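Local coordinates for protein paenibacillus xanthan lyase (PDB 6F2P) that cleaves the polysaccharide xanthan as a lyase, probably by the beta-elimination typical of polysaccharide lyase family 8, at residues Y260-Y264 with A313-F318; M300-I304 with M321-L326; P774-D780 with D804-S810; L874-K878 with L893-L898. Numbering follows the deposited sequence.

Interaction 1: residues Y260-Y264 with A313-F318; sequences YRWIY and ADATAF
Both segments are single stretches of longer alpha-helices, 260-264 from helix 256-267 and 313-318 from helix 312-328. Their local axes run in roughly the same direction, 38° apart, and come no closer than 11.3 Å, so large side chains must fill the gap. The nearest CA pairs are Tyr260 with Asp314 at 7.5 Å and Ile263 with Phe318 at 8.2 Å. Phe318, chi1 m with chi2 near 3°, reaches across to the facing helix: its CE1 lies 3.6 Å from CG2 of Ile263, its CE2 is 3.8 Å from CD1 of Tyr260, and its CZ meets the Tyr260 backbone O at 3.6 Å. The CA-to-CB bond of Tyr264 (m, chi2 -60°) points sideways, but the end of the side chain comes across to the other helix. Phe318 CE1 sits over one face of the Tyr264 ring, 3.7 Å from Tyr264 CZ, while Ala317 CB lies near the plane at the ring edge, 3.2 Å from Tyr264 OH. That hydroxyl donates a very short hydrogen bond, 2.5 Å, from Tyr264 OH to Asp314 OD1. Asp314 (m) turns its other oxygen to a water, OD2 to water 2.8 Å, which in turn accepts from Arg261 NH1 at 2.9 Å. Tyr260 OH bonds instead to Thr309. With Ile303 of helix 292-307 also touching Ile263 and Phe318, this is helix packing within the alpha-helical N-terminal domain of polysaccharide lyase family 8.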
# COMPACT_ATOMS: atom_id res chain seq x y z
N TYR A 260 -5.25 19.40 8.94
CA TYR A 260 -4.18 19.43 9.94
C TYR A 260 -3.48 18.08 9.99
O TYR A 260 -2.26 18.02 10.09
CB TYR A 260 -4.71 19.88 11.30
CG TYR A 260 -5.35 21.24 11.24
CD1 TYR A 260 -4.58 22.39 11.37
CD2 TYR A 260 -6.71 21.38 10.98
CE1 TYR A 260 -5.16 23.64 11.27
CE2 TYR A 260 -7.29 22.63 10.88
CZ TYR A 260 -6.51 23.76 11.03
OH TYR A 260 -7.09 25.00 10.94
N ARG A 261 -4.25 17.01 9.90
CA ARG A 261 -3.69 15.67 9.88
C ARG A 261 -2.75 15.49 8.69
O ARG A 261 -1.71 14.81 8.82
CB ARG A 261 -4.79 14.59 9.85
CG ARG A 261 -5.77 14.60 11.02
CD ARG A 261 -5.11 14.92 12.36
NE ARG A 261 -4.08 13.95 12.75
CZ ARG A 261 -3.36 14.03 13.86
NH1 ARG A 261 -3.56 15.03 14.71
NH2 ARG A 261 -2.44 13.11 14.13
N TRP A 262 -3.11 16.08 7.54
CA TRP A 262 -2.32 15.95 6.31
C TRP A 262 -0.86 16.29 6.55
O TRP A 262 0.04 15.64 6.02
CB TRP A 262 -2.85 16.85 5.19
CG TRP A 262 -4.20 16.45 4.66
CD1 TRP A 262 -4.85 15.26 4.86
CD2 TRP A 262 -5.08 17.25 3.84
NE1 TRP A 262 -6.07 15.27 4.21
CE2 TRP A 262 -6.23 16.48 3.59
CE3 TRP A 262 -5.00 18.54 3.31
CZ2 TRP A 262 -7.30 16.96 2.82
CZ3 TRP A 262 -6.06 19.01 2.54
CH2 TRP A 262 -7.19 18.22 2.31
N ILE A 263 -0.62 17.31 7.38
CA ILE A 263 0.73 17.69 7.75
C ILE A 263 1.48 16.54 8.42
O ILE A 263 2.59 16.20 8.00
CB ILE A 263 0.72 18.91 8.67
CG1 ILE A 263 -0.02 20.08 8.00
CG2 ILE A 263 2.14 19.30 9.05
CD1 ILE A 263 0.45 20.38 6.59
N TYR A 264 0.88 15.91 9.43
CA TYR A 264 1.55 14.81 10.12
C TYR A 264 1.69 13.59 9.22
O TYR A 264 2.70 12.89 9.26
CB TYR A 264 0.80 14.39 11.38
CG TYR A 264 0.66 15.47 12.42
CD1 TYR A 264 1.77 16.07 12.98
CD2 TYR A 264 -0.60 15.86 12.85
CE1 TYR A 264 1.63 17.05 13.94
CE2 TYR A 264 -0.75 16.84 13.81
CZ TYR A 264 0.37 17.43 14.35
OH TYR A 264 0.23 18.41 15.31
N ALA A 313 -2.28 22.29 20.52
CA ALA A 313 -1.34 21.19 20.36
C ALA A 313 -0.72 21.18 18.98
O ALA A 313 0.51 21.11 18.85
CB ALA A 313 -2.02 19.87 20.63
N ASP A 314 -1.56 21.23 17.95
CA ASP A 314 -1.10 21.22 16.57
C ASP A 314 -0.27 22.45 16.19
O ASP A 314 0.79 22.34 15.56
CB ASP A 314 -2.29 21.08 15.61
CG ASP A 314 -2.91 19.69 15.62
OD1 ASP A 314 -2.18 18.71 15.90
OD2 ASP A 314 -4.12 19.58 15.35
N ALA A 315 -0.75 23.63 16.58
CA ALA A 315 -0.04 24.86 16.29
C ALA A 315 1.38 24.77 16.84
O ALA A 315 2.34 25.16 16.18
CB ALA A 315 -0.77 26.03 16.89
N THR A 316 1.50 24.21 18.03
CA THR A 316 2.79 24.05 18.68
C THR A 316 3.66 23.11 17.87
O THR A 316 4.80 23.43 17.55
CB THR A 316 2.62 23.48 20.09
OG1 THR A 316 1.80 24.38 20.85
CG2 THR A 316 3.97 23.27 20.77
N ALA A 317 3.10 21.95 17.52
CA ALA A 317 3.80 20.94 16.74
C ALA A 317 4.25 21.48 15.38
O ALA A 317 5.37 21.23 14.93
CB ALA A 317 2.92 19.70 16.57
N PHE A 318 3.35 22.23 14.74
CA PHE A 318 3.64 22.84 13.46
C PHE A 318 4.79 23.84 13.54
O PHE A 318 5.66 23.86 12.68
CB PHE A 318 2.41 23.54 12.89
CG PHE A 318 1.35 22.60 12.41
CD1 PHE A 318 1.49 21.22 12.56
CD2 PHE A 318 0.20 23.08 11.79
CE1 PHE A 318 0.52 20.36 12.13
CE2 PHE A 318 -0.77 22.21 11.34
CZ PHE A 318 -0.62 20.86 11.51
O HOH W 1 -5.46 17.20 14.59

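Interaction 2: residues M300-I304 with M321-L326; sequences MASII and MVKYWL
Helices 292-307 and 312-328 form a helical hairpin in the alpha-helical domain of this family 8 lyase, and here segments 300-304 and 321-326 pack across it. Their local axes approach to 10.4 Å with N-to-C directions 144° apart (signed crossing angle -144°). Both backbones are regular alpha-helix, held by bonds such as Ile304 N to Met300 O, 3.1 Å, and Leu326 N to Val322 O, 2.9 Å. The closest CA pair is Met300 with Val322, 6.3 Å.

No hydrogen bond crosses the interface; it is apolar packing. Among the aliphatic contacts, Val322 (chi1 t) points toward the other helix: its CG2 meets Ile303 CG2 at 3.5 Å, and its CG1 meets Ile304 CG1 at 3.8 Å. Both isoleucines adopt the mt rotamer. Both methionines add to the packing. Met300, mtp, swings its end across so that CE lies 3.8 Å from Leu326 CD2 and 3.9 Å from Trp325 CB, whereas Met321, ptp, brings SD to 4.2 Å from Ile303 CD1. Beyond the pair, Leu349 of helix 340-351 covers Val322, and Ile263 of helix 256-267 touches Ile303 and Met321. Trp325 (chi1 m, chi2 -37°) adds an aromatic contact: Ile303 CD1 lies at the edge of its indole, near the ring plane, 3.8 Å from Trp325 CZ3.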
# COMPACT_ATOMS: atom_id res chain seq x y z
N MET A 300 6.07 24.35 3.72
CA MET A 300 6.48 25.04 4.94
C MET A 300 5.59 26.26 5.17
O MET A 300 5.20 26.55 6.30
CB MET A 300 7.95 25.45 4.88
CG MET A 300 8.89 24.26 4.84
SD MET A 300 10.63 24.68 4.57
CE MET A 300 10.96 25.81 5.91
N ALA A 301 5.27 26.95 4.08
CA ALA A 301 4.43 28.14 4.14
C ALA A 301 3.02 27.76 4.56
O ALA A 301 2.39 28.45 5.36
CB ALA A 301 4.40 28.87 2.80
N SER A 302 2.54 26.66 4.02
CA SER A 302 1.20 26.18 4.33
C SER A 302 1.10 25.77 5.79
O SER A 302 0.06 25.97 6.43
CB SER A 302 0.83 25.01 3.43
OG SER A 302 0.63 25.42 2.09
N ILE A 303 2.19 25.21 6.32
CA ILE A 303 2.20 24.73 7.70
C ILE A 303 2.16 25.91 8.67
O ILE A 303 1.46 25.87 9.69
CB ILE A 303 3.42 23.81 7.98
CG1 ILE A 303 3.25 22.50 7.22
CG2 ILE A 303 3.53 23.52 9.46
CD1 ILE A 303 4.45 21.57 7.30
N ILE A 304 2.90 26.97 8.33
CA ILE A 304 2.86 28.22 9.08
C ILE A 304 1.45 28.82 9.07
O ILE A 304 0.95 29.25 10.11
CB ILE A 304 3.85 29.23 8.49
CG1 ILE A 304 5.28 28.76 8.73
CG2 ILE A 304 3.63 30.61 9.08
CD1 ILE A 304 6.32 29.60 8.05
N MET A 321 8.25 22.01 13.95
CA MET A 321 8.86 21.36 12.80
C MET A 321 9.36 22.41 11.79
O MET A 321 10.46 22.29 11.25
CB MET A 321 7.92 20.32 12.19
CG MET A 321 6.66 20.87 11.55
SD MET A 321 5.64 19.58 10.81
CE MET A 321 4.82 18.91 12.26
N VAL A 322 8.57 23.46 11.57
CA VAL A 322 8.98 24.54 10.69
C VAL A 322 10.24 25.24 11.21
O VAL A 322 11.14 25.56 10.44
CB VAL A 322 7.84 25.56 10.44
CG1 VAL A 322 8.35 26.82 9.75
CG2 VAL A 322 6.76 24.92 9.61
N LYS A 323 10.31 25.46 12.52
CA LYS A 323 11.51 26.07 13.10
C LYS A 323 12.74 25.23 12.79
O LYS A 323 13.75 25.77 12.31
CB LYS A 323 11.38 26.27 14.61
CG LYS A 323 12.55 27.05 15.21
CD LYS A 323 12.18 27.68 16.54
CE LYS A 323 13.28 28.62 17.02
NZ LYS A 323 12.91 29.35 18.27
N TYR A 324 12.64 23.93 13.05
CA TYR A 324 13.69 22.96 12.75
C TYR A 324 14.22 23.13 11.34
O TYR A 324 15.43 23.26 11.13
CB TYR A 324 13.17 21.53 12.94
CG TYR A 324 14.16 20.44 12.59
CD1 TYR A 324 15.31 20.24 13.35
CD2 TYR A 324 13.94 19.58 11.52
CE1 TYR A 324 16.22 19.24 13.05
CE2 TYR A 324 14.85 18.57 11.20
CZ TYR A 324 15.98 18.40 11.98
OH TYR A 324 16.89 17.41 11.68
N TRP A 325 13.30 23.14 10.38
CA TRP A 325 13.68 23.26 8.98
C TRP A 325 14.27 24.63 8.63
O TRP A 325 15.13 24.73 7.75
CB TRP A 325 12.47 22.98 8.08
CG TRP A 325 11.96 21.57 8.16
CD1 TRP A 325 12.71 20.43 8.30
CD2 TRP A 325 10.59 21.14 8.10
NE1 TRP A 325 11.89 19.32 8.32
CE2 TRP A 325 10.58 19.74 8.20
CE3 TRP A 325 9.37 21.82 7.97
CZ2 TRP A 325 9.40 19.00 8.18
CZ3 TRP A 325 8.20 21.08 7.95
CH2 TRP A 325 8.22 19.69 8.05
N LEU A 326 13.80 25.68 9.29
CA LEU A 326 14.27 27.03 8.97
C LEU A 326 15.68 27.22 9.49
O LEU A 326 16.50 27.87 8.84
CB LEU A 326 13.35 28.08 9.58
CG LEU A 326 12.01 28.31 8.89
CD1 LEU A 326 11.11 29.17 9.76
CD2 LEU A 326 12.25 28.96 7.55

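Interaction 3: residues P774-D780 with D804-S810; sequences PINALTD and DDYVEFS. With CA (calcium ion), chain D.
A classic beta bulge interrupts this antiparallel pair: Asn776 and Ala777 both face Glu808, and the register slips by one residue. Strand 775-778 is an edge strand of a five-stranded antiparallel sheet, its local axis 166° from that of 806-810 and 4.4 Å away. Ile775 with Phe809 and Leu778 with Val807 are non-hydrogen-bonded pairs with side chains on one face; Ala777 with Glu808 is a hydrogen-bonded pair directed to the other. At the bulge, where Asn776 has phi/psi -90/-28, Glu808 O receives Asn776 N at 2.8 Å and, weakly, Ala777 N at 3.5 Å. Glu808 N returns a bond to Ala777 O, 2.7 Å. Ser810 N to Pro774 O (3.0 Å) and Thr779 N to Tyr806 O (3.2 Å) extend the pairing. Asn776 ND2 also reaches Glu808 OE2 at 2.6 Å; OE1 of that glutamate makes a salt bridge to Arg876.

Thr779 OG1 (chi1 p) donates to Asp780 OD1, 2.8 Å, and accepts from Tyr806 N at 3.3 Å. Asp805 OD2 accepts from Ala802 N. Where 774-780 ends and 804-810 begins, a calcium ion is bound by Asn801, Asp780 OD1 at 2.5 Å and Asp805 OD2 at 2.6 Å.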
# COMPACT_ATOMS: atom_id res chain seq x y z
N PRO A 774 -17.16 -12.96 0.87
CA PRO A 774 -16.33 -12.07 0.05
C PRO A 774 -16.26 -12.60 -1.36
O PRO A 774 -16.10 -13.81 -1.54
CB PRO A 774 -14.95 -12.15 0.72
CG PRO A 774 -14.99 -13.41 1.55
CD PRO A 774 -16.41 -13.57 1.98
N ILE A 775 -16.41 -11.72 -2.35
CA ILE A 775 -16.39 -12.16 -3.73
C ILE A 775 -15.03 -11.90 -4.36
O ILE A 775 -14.54 -10.77 -4.37
CB ILE A 775 -17.48 -11.49 -4.55
CG1 ILE A 775 -18.85 -11.92 -4.03
CG2 ILE A 775 -17.31 -11.83 -6.02
CD1 ILE A 775 -20.02 -11.20 -4.69
N ASN A 776 -14.43 -12.96 -4.90
CA ASN A 776 -13.09 -12.85 -5.45
C ASN A 776 -13.05 -12.47 -6.94
O ASN A 776 -12.09 -11.87 -7.40
CB ASN A 776 -12.32 -14.15 -5.19
CG ASN A 776 -10.92 -14.12 -5.77
OD1 ASN A 776 -10.07 -13.31 -5.37
ND2 ASN A 776 -10.66 -15.03 -6.72
N ALA A 777 -14.10 -12.83 -7.68
CA ALA A 777 -14.18 -12.59 -9.13
C ALA A 777 -15.61 -12.82 -9.62
O ALA A 777 -16.33 -13.65 -9.07
CB ALA A 777 -13.22 -13.50 -9.88
N LEU A 778 -16.02 -12.08 -10.65
CA LEU A 778 -17.39 -12.18 -11.16
C LEU A 778 -17.55 -11.51 -12.53
O LEU A 778 -16.73 -10.68 -12.93
CB LEU A 778 -18.39 -11.58 -10.17
CG LEU A 778 -18.46 -10.05 -10.06
CD1 LEU A 778 -19.72 -9.64 -9.32
CD2 LEU A 778 -17.24 -9.50 -9.35
N THR A 779 -18.62 -11.88 -13.23
CA THR A 779 -18.94 -11.30 -14.54
C THR A 779 -20.19 -10.46 -14.44
O THR A 779 -20.40 -9.53 -15.23
CB THR A 779 -19.23 -12.39 -15.57
OG1 THR A 779 -20.43 -13.09 -15.20
CG2 THR A 779 -18.08 -13.36 -15.65
N ASP A 780 -21.03 -10.81 -13.48
CA ASP A 780 -22.30 -10.15 -13.25
C ASP A 780 -22.48 -9.87 -11.77
O ASP A 780 -22.20 -10.73 -10.93
CB ASP A 780 -23.44 -11.02 -13.77
CG ASP A 780 -23.57 -10.98 -15.28
OD1 ASP A 780 -22.81 -11.72 -15.95
OD2 ASP A 780 -24.41 -10.21 -15.78
N ASP A 804 -21.21 -19.26 -19.30
CA ASP A 804 -19.86 -18.91 -18.86
C ASP A 804 -19.78 -17.72 -17.89
O ASP A 804 -18.70 -17.39 -17.40
CB ASP A 804 -18.90 -18.75 -20.05
CG ASP A 804 -18.57 -20.08 -20.69
OD1 ASP A 804 -18.62 -21.10 -19.98
OD2 ASP A 804 -18.25 -20.09 -21.89
N ASP A 805 -20.92 -17.10 -17.61
CA ASP A 805 -21.00 -16.13 -16.52
C ASP A 805 -20.75 -16.86 -15.21
O ASP A 805 -21.19 -18.00 -15.02
CB ASP A 805 -22.39 -15.48 -16.47
CG ASP A 805 -22.51 -14.27 -17.37
OD1 ASP A 805 -21.47 -13.78 -17.89
OD2 ASP A 805 -23.65 -13.79 -17.54
N TYR A 806 -20.04 -16.21 -14.30
CA TYR A 806 -19.74 -16.84 -13.02
C TYR A 806 -19.69 -15.85 -11.88
O TYR A 806 -19.65 -14.64 -12.09
CB TYR A 806 -18.42 -17.62 -13.11
CG TYR A 806 -17.22 -16.73 -13.33
CD1 TYR A 806 -16.52 -16.20 -12.25
CD2 TYR A 806 -16.77 -16.44 -14.61
CE1 TYR A 806 -15.42 -15.38 -12.44
CE2 TYR A 806 -15.67 -15.63 -14.81
CZ TYR A 806 -15.00 -15.10 -13.73
OH TYR A 806 -13.91 -14.30 -13.92
N VAL A 807 -19.73 -16.38 -10.66
CA VAL A 807 -19.43 -15.63 -9.45
C VAL A 807 -18.52 -16.52 -8.61
O VAL A 807 -18.83 -17.69 -8.38
CB VAL A 807 -20.69 -15.28 -8.64
CG1 VAL A 807 -20.33 -14.41 -7.44
CG2 VAL A 807 -21.72 -14.59 -9.52
N GLU A 808 -17.40 -15.97 -8.17
CA GLU A 808 -16.41 -16.75 -7.46
C GLU A 808 -16.28 -16.21 -6.03
O GLU A 808 -16.02 -15.02 -5.82
CB GLU A 808 -15.06 -16.68 -8.20
CG GLU A 808 -13.94 -17.50 -7.57
CD GLU A 808 -12.69 -17.53 -8.43
OE1 GLU A 808 -12.47 -18.55 -9.12
OE2 GLU A 808 -11.94 -16.53 -8.42
N PHE A 809 -16.50 -17.09 -5.05
CA PHE A 809 -16.48 -16.70 -3.65
C PHE A 809 -15.21 -17.17 -2.96
O PHE A 809 -14.53 -18.08 -3.44
CB PHE A 809 -17.68 -17.28 -2.91
CG PHE A 809 -19.01 -16.95 -3.51
CD1 PHE A 809 -19.69 -15.80 -3.11
CD2 PHE A 809 -19.60 -17.80 -4.43
CE1 PHE A 809 -20.93 -15.49 -3.65
CE2 PHE A 809 -20.84 -17.51 -4.97
CZ PHE A 809 -21.51 -16.35 -4.57
N SER A 810 -14.89 -16.57 -1.82
CA SER A 810 -13.79 -17.06 -1.00
C SER A 810 -14.32 -17.57 0.33
O SER A 810 -14.94 -16.83 1.09
CB SER A 810 -12.74 -15.98 -0.77
OG SER A 810 -11.66 -16.50 -0.03
CA CA D . -23.04 -11.36 -18.37

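Interaction 4: residues L874-K878 with L893-L898; sequences LFRLK and LDNFSL. With CA (calcium ion), chain C.
This contact lies in the hydrophobic interior of a beta-sandwich, where strand 871-882 of one antiparallel sheet faces strand 891-900 of another. Both segments are beta strands, extended except at Asp894, where 893-898 is bulged, and their local axes stay 11.2 Å apart with N-to-C directions at 134°, too far for backbone pairing; no hydrogen bond crosses. The closest CA atoms are those of Phe875 and Phe896, 9.5 Å, and of Leu877 and Leu893, 10.0 Å. On strand 874-878, Phe875 (chi1 m, chi2 59°) and Leu877 (mt) point toward the opposing sheet, while Arg876 between them points away, making a salt bridge to Glu808. On 893-898, Leu893 (tp), Phe896 (m, chi2 -76°) and Leu898 (mt) point back.

Phe875 turns its ring edge to the face of Phe896, with centroids 5.5 Å apart and planes at 52°; the nearest atoms are Phe875 CD2 and Phe896 CD1, 4.5 Å. Phe875 CE2 also lies 3.9 Å from Leu898 CD2. Leu877 CD1 fills the gap between Leu893 CD2 at 3.7 Å and Phe896 CZ at 3.8 Å. Between the inward residues, Asp894 and Asn895 form a classic beta bulge opposite Arg824, and Asp894 binds calcium through its OD1 (2.3 Å) and O (2.8 Å), with Glu769 and Glu771 among the other ligands. Such face-to-face sheet packing is consistent with the calcium-binding beta-sandwich modules often attached to carbohydrate-active enzymes.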
# COMPACT_ATOMS: atom_id res chain seq x y z
N LEU A 874 -11.35 -20.90 -3.35
CA LEU A 874 -12.26 -20.19 -4.23
C LEU A 874 -13.33 -21.12 -4.79
O LEU A 874 -13.04 -22.04 -5.57
CB LEU A 874 -11.48 -19.51 -5.36
CG LEU A 874 -10.30 -18.64 -4.95
CD1 LEU A 874 -9.46 -18.31 -6.19
CD2 LEU A 874 -10.78 -17.38 -4.25
N PHE A 875 -14.57 -20.89 -4.38
CA PHE A 875 -15.72 -21.64 -4.87
C PHE A 875 -16.38 -20.84 -5.98
O PHE A 875 -16.97 -19.78 -5.74
CB PHE A 875 -16.74 -21.84 -3.74
CG PHE A 875 -16.34 -22.86 -2.71
CD1 PHE A 875 -15.18 -22.71 -1.97
CD2 PHE A 875 -17.17 -23.94 -2.43
CE1 PHE A 875 -14.84 -23.64 -1.00
CE2 PHE A 875 -16.84 -24.86 -1.48
CZ PHE A 875 -15.67 -24.72 -0.76
N ARG A 876 -16.28 -21.34 -7.21
CA ARG A 876 -16.86 -20.65 -8.36
C ARG A 876 -18.09 -21.37 -8.90
O ARG A 876 -18.07 -22.59 -9.11
CB ARG A 876 -15.82 -20.49 -9.48
CG ARG A 876 -16.41 -20.06 -10.80
CD ARG A 876 -15.34 -19.90 -11.86
NE ARG A 876 -14.27 -19.00 -11.43
CZ ARG A 876 -13.45 -18.35 -12.25
NH1 ARG A 876 -13.58 -18.49 -13.56
NH2 ARG A 876 -12.50 -17.56 -11.76
N LEU A 877 -19.17 -20.62 -9.12
CA LEU A 877 -20.37 -21.17 -9.73
C LEU A 877 -20.58 -20.56 -11.12
O LEU A 877 -20.84 -19.35 -11.26
CB LEU A 877 -21.60 -20.93 -8.84
CG LEU A 877 -21.78 -21.81 -7.59
CD1 LEU A 877 -22.92 -21.29 -6.77
CD2 LEU A 877 -22.01 -23.27 -7.96
N LYS A 878 -20.46 -21.40 -12.14
CA LYS A 878 -20.47 -20.96 -13.52
C LYS A 878 -21.75 -21.37 -14.24
O LYS A 878 -22.13 -22.55 -14.23
CB LYS A 878 -19.27 -21.54 -14.26
CG LYS A 878 -19.21 -21.16 -15.73
CD LYS A 878 -18.05 -21.85 -16.45
CE LYS A 878 -18.25 -23.36 -16.51
NZ LYS A 878 -17.17 -24.03 -17.28
N LEU A 893 -28.95 -18.15 -4.60
CA LEU A 893 -28.05 -18.92 -3.74
C LEU A 893 -28.21 -18.55 -2.26
O LEU A 893 -28.08 -17.39 -1.88
CB LEU A 893 -26.60 -18.69 -4.19
CG LEU A 893 -25.45 -19.35 -3.43
CD1 LEU A 893 -25.61 -20.86 -3.34
CD2 LEU A 893 -24.14 -19.00 -4.14
N ASP A 894 -28.49 -19.54 -1.42
CA ASP A 894 -28.68 -19.28 0.00
C ASP A 894 -27.38 -19.47 0.77
O ASP A 894 -26.94 -18.57 1.48
CB ASP A 894 -29.80 -20.16 0.59
CG ASP A 894 -30.16 -19.78 2.04
OD1 ASP A 894 -29.61 -18.78 2.55
OD2 ASP A 894 -31.00 -20.48 2.66
N ASN A 895 -26.77 -20.65 0.62
CA ASN A 895 -25.52 -20.93 1.32
C ASN A 895 -24.74 -22.12 0.76
O ASN A 895 -25.18 -22.77 -0.19
CB ASN A 895 -25.75 -21.10 2.83
CG ASN A 895 -26.61 -22.31 3.17
OD1 ASN A 895 -26.64 -23.30 2.45
ND2 ASN A 895 -27.32 -22.22 4.29
N PHE A 896 -23.58 -22.38 1.35
CA PHE A 896 -22.84 -23.61 1.12
C PHE A 896 -22.73 -24.34 2.45
O PHE A 896 -22.75 -23.72 3.52
CB PHE A 896 -21.43 -23.32 0.61
CG PHE A 896 -21.38 -22.77 -0.79
CD1 PHE A 896 -21.58 -23.59 -1.88
CD2 PHE A 896 -21.09 -21.43 -1.01
CE1 PHE A 896 -21.52 -23.10 -3.16
CE2 PHE A 896 -21.03 -20.92 -2.30
CZ PHE A 896 -21.24 -21.76 -3.38
N SER A 897 -22.63 -25.66 2.39
CA SER A 897 -22.26 -26.46 3.54
C SER A 897 -21.16 -27.41 3.10
O SER A 897 -21.19 -27.91 1.98
CB SER A 897 -23.45 -27.27 4.05
OG SER A 897 -24.45 -26.44 4.60
N LEU A 898 -20.17 -27.64 3.96
CA LEU A 898 -19.19 -28.68 3.71
C LEU A 898 -19.43 -29.79 4.73
O LEU A 898 -19.31 -29.57 5.93
CB LEU A 898 -17.76 -28.16 3.85
CG LEU A 898 -17.42 -26.85 3.16
CD1 LEU A 898 -15.93 -26.57 3.31
CD2 LEU A 898 -17.83 -26.87 1.71
CA CA C . -28.37 -17.10 3.42

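Overall arrangement
Interactions 1 and 2 share helix 312-328 and touch where Ile263 and Phe318 pack on Ile303, and Ile263 and Tyr264 on Met321, making one continuous helical packing layer. Interaction 2 is the buried, wholly apolar part; interaction 1 runs out toward solvent and adds a short hydrogen bond and a water bridge. Far off, with centres about 45 to 57 Å away, on the opposite side of the chain's centre, interactions 3 and 4 meet in a beta-sandwich. Strands 806-813 and 871-882 are neighbours there: Phe809 N probably bonds to Phe875 O, and Glu808 pairs with Arg876. Interaction 3 is backbone pairing at a sheet's outer strand, whereas interaction 4 joins two sheets through buried side chains. Each includes ligands of a different calcium ion.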